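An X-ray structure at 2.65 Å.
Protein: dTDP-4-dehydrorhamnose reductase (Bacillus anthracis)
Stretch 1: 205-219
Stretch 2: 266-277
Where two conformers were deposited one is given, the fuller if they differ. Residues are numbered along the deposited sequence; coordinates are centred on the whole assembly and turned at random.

Stretch 1 205-219: SLYGTYHVSNTGSCS
Stretch 2 266-277: GFLQMPSWEEGL

Both stretches belong to one chain of this reductase, and together they bury 641 Å² against each other. Stretch 1 has a strand that includes Thr209 and Tyr210 and then runs extended through a loop to Cys218. Stretch 2 is an extended loop from Phe267 to Ser272, with phi near -70° and psi near 150° to 170°, and turns into a helix at Trp273.

The backbones meet at a single bridge, Thr215 with Ser272, CA to CA 4.0 Å. Asn214 and Trp273 follow, CA to CA 4.7 Å. Thr215 (-66/155) uses both of its backbone polar groups here. Thr215 N donates to Pro271 O at 2.8 Å, with an N-H...O angle of 156°. Thr215 O accepts from Trp273 N at 3.0 Å and 157°. Ser272 CA also lies 3.4 Å from Thr215 O, a CA-H...O contact. The Thr215 side chain, chi1 m, adds a third bond: OG1 donates to Met270 O at 2.8 Å. A threonine fits because its hydroxyl reaches the carbonyl of Met270, in the extended loop.

Ser272 points its CB away from stretch 1 and serves its own helix. It is the N-cap, chi1 p, and its OG accepts from Glu275 N at 3.0 Å. Its carbonyl O accepts from Gly276 N at 2.6 Å. Trp273 O accepts from Leu277 N at 2.9 Å.

Trp273 is the most covered residue of the contact, 106 Å². With chi1 p and chi2 -92°, its indole extends along Gly216, Ser217 and Cys218. Cys218, chi1 t, lies over one face of the indole. Its SG is 3.5 Å from the centroid of the six-membered ring, and its CB is 3.9 Å from that of the five-membered ring. Trp273 NE1 lies 3.0 Å from Ser217 O; the geometry leaves a hydrogen bond there undecided. Gly216 has phi/psi 85/155. A CB there would jam against the preceding carbonyl O and sit 3.2 Å from Trp273 CD1.

Asn214, chi1 m and chi2 168°, packs its CB 3.4 Å from Trp273 N. Water 1 lies 2.8 Å from Asn214 OD1 and 2.9 Å from Trp273 O and can donate to either. OD1 is also bonded elsewhere in the structure. Gly276 lets the helix pass close, its CA 3.8 Å from Asn214 OD1. A CB on Gly276 would clash with that oxygen at 2.2 Å.

Met270 is buried and points toward stretch 1, with all three chi angles m. Its SD packs on Val212 CG1 at 3.7 Å, and its CE lies 3.7 Å from Asn214 ND2. Val212 has chi1 t. Ser213 points away, chi1 m, and its OG makes a weak bond to Val212 O at 2.8 Å.

The remaining contact is apolar. Phe267, chi1 m and chi2 97°, points toward stretch 1. Its CZ meets Leu206 CD1 at 3.6 Å, and its CE1 lies 4.3 Å from Tyr210 CE1. Leu206 is m,t; Tyr210 has chi1 m.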

# COMPACT_ATOMS: atom_id res chain seq x y z
N SER A 205 -10.87 -16.43 -6.93
CA SER A 205 -9.65 -17.21 -6.74
C SER A 205 -8.69 -16.94 -7.90
O SER A 205 -7.89 -17.80 -8.26
CB SER A 205 -9.97 -18.70 -6.63
OG SER A 205 -10.63 -19.16 -7.79
N LEU A 206 -8.79 -15.74 -8.47
CA LEU A 206 -7.94 -15.32 -9.59
C LEU A 206 -6.62 -14.91 -8.95
O LEU A 206 -6.23 -13.74 -9.00
CB LEU A 206 -8.58 -14.11 -10.27
CG LEU A 206 -10.02 -14.26 -10.78
CD1 LEU A 206 -10.57 -12.95 -11.29
CD2 LEU A 206 -10.15 -15.34 -11.84
N TYR A 207 -5.90 -15.87 -8.38
CA TYR A 207 -4.64 -15.59 -7.70
C TYR A 207 -3.57 -15.04 -8.64
O TYR A 207 -3.62 -15.25 -9.84
CB TYR A 207 -4.10 -16.84 -7.01
CG TYR A 207 -5.13 -17.56 -6.17
CD1 TYR A 207 -5.63 -17.00 -5.01
CD2 TYR A 207 -5.50 -18.86 -6.47
CE1 TYR A 207 -6.56 -17.67 -4.23
CE2 TYR A 207 -6.41 -19.55 -5.69
CZ TYR A 207 -6.93 -18.95 -4.58
OH TYR A 207 -7.84 -19.64 -3.80
N GLY A 208 -2.60 -14.34 -8.06
CA GLY A 208 -1.51 -13.77 -8.84
C GLY A 208 -1.04 -12.45 -8.28
O GLY A 208 -1.35 -12.10 -7.15
N THR A 209 -0.28 -11.73 -9.10
CA THR A 209 0.26 -10.43 -8.73
C THR A 209 -0.54 -9.35 -9.45
O THR A 209 -0.75 -9.45 -10.65
CB THR A 209 1.75 -10.32 -9.13
OG1 THR A 209 2.50 -11.38 -8.52
CG2 THR A 209 2.32 -8.99 -8.69
N TYR A 210 -0.97 -8.33 -8.72
CA TYR A 210 -1.76 -7.23 -9.28
C TYR A 210 -1.32 -5.83 -8.88
O TYR A 210 -1.00 -5.59 -7.72
CB TYR A 210 -3.20 -7.34 -8.78
CG TYR A 210 -3.99 -8.52 -9.26
CD1 TYR A 210 -4.87 -8.39 -10.32
CD2 TYR A 210 -3.88 -9.75 -8.63
CE1 TYR A 210 -5.62 -9.46 -10.76
CE2 TYR A 210 -4.63 -10.84 -9.07
CZ TYR A 210 -5.49 -10.68 -10.14
OH TYR A 210 -6.24 -11.73 -10.59
N HIS A 211 -1.30 -4.91 -9.85
CA HIS A 211 -0.92 -3.54 -9.55
C HIS A 211 -2.22 -2.76 -9.38
O HIS A 211 -2.98 -2.61 -10.33
CB HIS A 211 -0.07 -2.87 -10.62
CG HIS A 211 1.26 -3.51 -10.84
ND1 HIS A 211 1.99 -3.35 -11.99
CD2 HIS A 211 1.96 -4.38 -10.07
CE1 HIS A 211 3.11 -4.03 -11.90
NE2 HIS A 211 3.11 -4.68 -10.75
N VAL A 212 -2.46 -2.27 -8.16
CA VAL A 212 -3.66 -1.51 -7.88
C VAL A 212 -3.29 -0.11 -7.41
O VAL A 212 -2.69 0.07 -6.35
CB VAL A 212 -4.51 -2.18 -6.79
CG1 VAL A 212 -5.76 -1.35 -6.51
CG2 VAL A 212 -4.89 -3.59 -7.23
N SER A 213 -3.66 0.88 -8.22
CA SER A 213 -3.39 2.28 -7.94
C SER A 213 -4.36 3.09 -8.74
O SER A 213 -5.00 2.57 -9.65
CB SER A 213 -1.98 2.65 -8.40
OG SER A 213 -1.00 1.87 -7.75
N ASN A 214 -4.49 4.37 -8.41
CA ASN A 214 -5.40 5.22 -9.15
C ASN A 214 -4.75 5.53 -10.49
O ASN A 214 -3.53 5.55 -10.61
CB ASN A 214 -5.73 6.50 -8.38
CG ASN A 214 -6.50 6.22 -7.10
OD1 ASN A 214 -6.66 7.10 -6.25
ND2 ASN A 214 -6.98 5.00 -6.94
N THR A 215 -5.60 5.74 -11.50
CA THR A 215 -5.15 6.03 -12.85
C THR A 215 -4.44 7.37 -12.98
O THR A 215 -4.65 8.28 -12.18
CB THR A 215 -6.37 6.05 -13.81
OG1 THR A 215 -7.03 4.79 -13.77
CG2 THR A 215 -5.94 6.36 -15.24
N GLY A 216 -3.59 7.47 -14.00
CA GLY A 216 -2.84 8.69 -14.28
C GLY A 216 -1.54 8.88 -13.52
O GLY A 216 -1.35 8.34 -12.43
N SER A 217 -0.64 9.66 -14.12
CA SER A 217 0.65 9.96 -13.53
C SER A 217 0.44 11.27 -12.79
O SER A 217 -0.56 11.95 -13.00
CB SER A 217 1.72 10.11 -14.61
OG SER A 217 1.42 11.18 -15.49
N CYS A 218 1.40 11.65 -11.95
CA CYS A 218 1.27 12.88 -11.19
C CYS A 218 2.64 13.26 -10.61
O CYS A 218 3.67 12.77 -11.06
CB CYS A 218 0.25 12.62 -10.08
SG CYS A 218 -0.16 13.98 -9.02
N SER A 219 2.65 14.16 -9.62
CA SER A 219 3.88 14.60 -8.97
C SER A 219 3.47 15.29 -7.69
O SER A 219 2.41 15.92 -7.65
CB SER A 219 4.67 15.57 -9.85
OG SER A 219 3.92 16.75 -10.10
N GLY A 266 -10.94 -9.08 -16.28
CA GLY A 266 -12.27 -8.49 -16.34
C GLY A 266 -12.62 -7.38 -15.37
O GLY A 266 -13.71 -6.81 -15.46
N PHE A 267 -11.73 -7.05 -14.45
CA PHE A 267 -12.02 -5.98 -13.49
C PHE A 267 -11.99 -4.63 -14.20
O PHE A 267 -11.27 -4.46 -15.19
CB PHE A 267 -11.00 -5.94 -12.36
CG PHE A 267 -10.92 -7.20 -11.55
CD1 PHE A 267 -9.95 -8.15 -11.82
CD2 PHE A 267 -11.82 -7.45 -10.53
CE1 PHE A 267 -9.86 -9.31 -11.08
CE2 PHE A 267 -11.74 -8.60 -9.78
CZ PHE A 267 -10.76 -9.54 -10.06
N LEU A 268 -12.78 -3.67 -13.70
CA LEU A 268 -12.81 -2.34 -14.30
C LEU A 268 -11.61 -1.54 -13.81
O LEU A 268 -11.00 -1.88 -12.79
CB LEU A 268 -14.11 -1.60 -13.96
CG LEU A 268 -15.42 -2.21 -14.47
CD1 LEU A 268 -16.60 -1.38 -13.99
CD2 LEU A 268 -15.41 -2.32 -15.99
N GLN A 269 -11.27 -0.49 -14.54
CA GLN A 269 -10.14 0.35 -14.19
C GLN A 269 -10.40 1.18 -12.94
O GLN A 269 -11.53 1.56 -12.65
CB GLN A 269 -9.77 1.29 -15.35
CG GLN A 269 -9.36 0.57 -16.63
CD GLN A 269 -9.00 1.53 -17.75
OE1 GLN A 269 -9.05 2.75 -17.59
NE2 GLN A 269 -8.63 0.97 -18.90
N MET A 270 -9.33 1.45 -12.21
CA MET A 270 -9.38 2.24 -10.99
C MET A 270 -9.68 3.68 -11.37
O MET A 270 -9.46 4.08 -12.52
CB MET A 270 -8.01 2.21 -10.30
CG MET A 270 -7.55 0.86 -9.80
SD MET A 270 -8.53 0.24 -8.42
CE MET A 270 -8.20 1.51 -7.20
N PRO A 271 -10.22 4.46 -10.43
CA PRO A 271 -10.50 5.85 -10.75
C PRO A 271 -9.18 6.60 -10.86
O PRO A 271 -8.14 6.07 -10.45
CB PRO A 271 -11.29 6.36 -9.54
CG PRO A 271 -11.77 5.14 -8.83
CD PRO A 271 -10.76 4.08 -9.11
N SER A 272 -9.20 7.81 -11.41
CA SER A 272 -7.97 8.59 -11.54
C SER A 272 -7.59 9.10 -10.16
O SER A 272 -8.44 9.22 -9.28
CB SER A 272 -8.18 9.76 -12.50
OG SER A 272 -9.21 10.61 -12.02
N TRP A 273 -6.30 9.40 -9.96
CA TRP A 273 -5.83 9.90 -8.67
C TRP A 273 -6.57 11.19 -8.37
O TRP A 273 -6.88 11.49 -7.21
CB TRP A 273 -4.32 10.16 -8.70
CG TRP A 273 -3.89 11.20 -9.69
CD1 TRP A 273 -3.49 11.00 -10.98
CD2 TRP A 273 -3.82 12.62 -9.48
NE1 TRP A 273 -3.17 12.19 -11.58
CE2 TRP A 273 -3.36 13.20 -10.67
CE3 TRP A 273 -4.09 13.44 -8.38
CZ2 TRP A 273 -3.18 14.57 -10.81
CZ3 TRP A 273 -3.91 14.80 -8.52
CH2 TRP A 273 -3.45 15.36 -9.72
N GLU A 274 -6.85 11.93 -9.43
CA GLU A 274 -7.55 13.20 -9.36
C GLU A 274 -8.94 12.95 -8.79
O GLU A 274 -9.42 13.67 -7.93
CB GLU A 274 -7.66 13.77 -10.77
CG GLU A 274 -6.31 13.98 -11.44
CD GLU A 274 -6.40 14.45 -12.87
OE1 GLU A 274 -7.53 14.56 -13.39
OE2 GLU A 274 -5.34 14.68 -13.48
N GLU A 275 -9.56 11.89 -9.30
CA GLU A 275 -10.89 11.49 -8.90
C GLU A 275 -10.87 10.78 -7.54
O GLU A 275 -11.84 10.84 -6.78
CB GLU A 275 -11.49 10.61 -9.99
CG GLU A 275 -12.89 10.13 -9.75
CD GLU A 275 -13.41 9.33 -10.92
OE1 GLU A 275 -14.56 8.85 -10.84
OE2 GLU A 275 -12.66 9.18 -11.92
N GLY A 276 -9.76 10.10 -7.24
CA GLY A 276 -9.62 9.39 -5.98
C GLY A 276 -9.50 10.38 -4.84
O GLY A 276 -9.97 10.12 -3.72
N LEU A 277 -8.88 11.52 -5.13
CA LEU A 277 -8.69 12.59 -4.16
C LEU A 277 -10.01 13.29 -3.85
O LEU A 277 -10.20 13.79 -2.74
CB LEU A 277 -7.66 13.60 -4.69
CG LEU A 277 -7.31 14.80 -3.81
CD1 LEU A 277 -6.79 14.36 -2.44
CD2 LEU A 277 -6.29 15.67 -4.51
O HOH W 1 -5.95 9.59 -5.26